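Local coordinates for ubiquitin-conjugating enzyme E2, putative (PDB 4DS2), which probably accepts activated ubiquitin as a thioester and passes it on toward substrates, as a putative E2 ubiquitin-conjugating enzyme of Trypanosoma cruzi, at residues 70-75 with 87-92. Numbering follows the deposited sequence.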
# COMPACT_ATOMS: atom_id res chain seq x y z
N THR A 70 2.89 13.18 1.64
CA THR A 70 2.08 12.39 0.70
C THR A 70 2.90 11.23 0.17
O THR A 70 4.11 11.38 -0.08
CB THR A 70 1.57 13.25 -0.48
OG1 THR A 70 0.36 13.91 -0.09
CG2 THR A 70 1.26 12.42 -1.71
N TYR A 71 2.24 10.07 0.04
CA TYR A 71 2.84 8.88 -0.55
C TYR A 71 2.00 8.50 -1.75
O TYR A 71 0.79 8.39 -1.66
CB TYR A 71 2.85 7.71 0.43
CG TYR A 71 3.81 7.86 1.57
CD1 TYR A 71 3.46 8.58 2.70
CD2 TYR A 71 5.08 7.29 1.52
CE1 TYR A 71 4.34 8.73 3.76
CE2 TYR A 71 5.97 7.42 2.57
CZ TYR A 71 5.59 8.14 3.69
OH TYR A 71 6.48 8.28 4.73
N GLN A 72 2.67 8.28 -2.88
CA GLN A 72 1.99 7.89 -4.07
C GLN A 72 2.19 6.42 -4.37
O GLN A 72 3.31 5.90 -4.30
CB GLN A 72 2.53 8.69 -5.25
CG GLN A 72 1.75 9.96 -5.47
CD GLN A 72 2.51 10.92 -6.30
OE1 GLN A 72 3.51 11.51 -5.85
NE2 GLN A 72 2.07 11.10 -7.52
N LEU A 73 1.08 5.77 -4.74
CA LEU A 73 1.09 4.34 -5.07
C LEU A 73 0.46 4.06 -6.40
O LEU A 73 -0.23 4.92 -6.94
CB LEU A 73 0.32 3.57 -4.02
CG LEU A 73 0.91 3.68 -2.62
CD1 LEU A 73 -0.13 4.25 -1.67
CD2 LEU A 73 1.46 2.35 -2.17
N SER A 74 0.75 2.87 -6.93
CA SER A 74 0.12 2.29 -8.13
C SER A 74 -0.46 0.96 -7.75
O SER A 74 0.24 0.10 -7.21
CB SER A 74 1.14 1.99 -9.25
OG SER A 74 1.69 3.18 -9.76
N VAL A 75 -1.74 0.78 -8.07
CA VAL A 75 -2.40 -0.51 -8.03
C VAL A 75 -2.60 -1.01 -9.45
O VAL A 75 -3.39 -0.44 -10.20
CB VAL A 75 -3.75 -0.40 -7.32
CG1 VAL A 75 -4.39 -1.77 -7.17
CG2 VAL A 75 -3.57 0.33 -5.99
N THR A 87 -1.27 -5.78 -7.81
CA THR A 87 0.03 -5.52 -7.25
C THR A 87 -0.01 -4.09 -6.76
O THR A 87 -0.48 -3.19 -7.46
CB THR A 87 1.11 -5.72 -8.34
OG1 THR A 87 1.31 -7.12 -8.50
CG2 THR A 87 2.45 -5.08 -7.98
N VAL A 88 0.46 -3.88 -5.55
CA VAL A 88 0.72 -2.52 -5.06
C VAL A 88 2.23 -2.21 -5.20
O VAL A 88 3.08 -3.12 -5.05
CB VAL A 88 0.20 -2.33 -3.63
CG1 VAL A 88 0.36 -0.90 -3.12
CG2 VAL A 88 -1.29 -2.72 -3.60
N ARG A 89 2.52 -0.95 -5.55
CA ARG A 89 3.88 -0.45 -5.77
C ARG A 89 3.95 0.94 -5.20
O ARG A 89 2.99 1.69 -5.33
CB ARG A 89 4.16 -0.40 -7.26
CG ARG A 89 5.62 -0.40 -7.69
CD ARG A 89 5.74 -0.91 -9.13
NE ARG A 89 7.04 -0.62 -9.76
CZ ARG A 89 7.99 -1.53 -10.07
NH1 ARG A 89 7.82 -2.83 -9.79
NH2 ARG A 89 9.13 -1.16 -10.65
N PHE A 90 5.04 1.30 -4.54
CA PHE A 90 5.21 2.70 -4.11
C PHE A 90 5.86 3.46 -5.22
O PHE A 90 6.90 3.00 -5.71
CB PHE A 90 6.02 2.78 -2.82
CG PHE A 90 5.25 2.32 -1.63
CD1 PHE A 90 5.08 0.96 -1.38
CD2 PHE A 90 4.59 3.23 -0.81
CE1 PHE A 90 4.32 0.54 -0.30
CE2 PHE A 90 3.85 2.80 0.27
CZ PHE A 90 3.71 1.47 0.53
N VAL A 91 5.22 4.56 -5.65
CA VAL A 91 5.85 5.48 -6.59
C VAL A 91 6.80 6.38 -5.81
O VAL A 91 7.89 6.65 -6.27
CB VAL A 91 4.84 6.35 -7.36
CG1 VAL A 91 5.57 7.41 -8.18
CG2 VAL A 91 3.94 5.49 -8.24
N THR A 92 6.36 6.85 -4.63
CA THR A 92 7.22 7.57 -3.69
C THR A 92 8.23 6.58 -3.09
O THR A 92 7.83 5.50 -2.65
CB THR A 92 6.44 8.18 -2.51
OG1 THR A 92 5.48 9.12 -2.97
CG2 THR A 92 7.41 8.88 -1.51
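With CG of both Leu73 (chi1 -61°) and Phe90 (chi1 -73°) anti to its own carbonyl carbon, the two side chains leave their strands side by side and point the same way, bringing Leu73 CD2 over one face of the Phe90 ring. The residues form a non-hydrogen-bonded pair in the antiparallel hairpin of strands 70-76 and 87-90, which closes one side of the four-stranded meander sheet of the UBC fold. The methyl makes a CH-pi contact, Leu73 CD2 lying 3.4 Å from the centroid of the Phe90 ring and almost on its normal. On the same face of the sheet, Val88 CG1 approaches Leu73 CD2 to 3.6 Å. Helix 120-132 covers this apolar cluster, with Leu128 against Leu73, Val127 against Val88 and Phe132 against Phe90.

Ser74 and Arg89 form the hydrogen-bonded pair between the strands. Ser74 N donates to Arg89 O at 3.0 Å, and Arg89 N returns a bond of equal length to Ser74 O. Their side chains start on the other face, where Ser74 OG instead lies beside Val91 CG2.

Beyond Phe90 the chain leaves strand geometry, yet Gln72 holds it from both of its backbone polar atoms. Gln72 O accepts from Val91 N at 2.7 Å and from Thr92 N at 3.2 Å, both donors coming from the same face of the carbonyl plane. Thr92 places OG1 beside its own backbone N and its methyl anti to that N, directing the hydroxyl to strand 70-76 while CG2 approaches Tyr71 CD2. Here the side-chain oxygen stands in for a backbone acceptor: Gln72 N donates to Thr92 OG1 at 2.9 Å, with a nearly straight N-H...O angle of 165°.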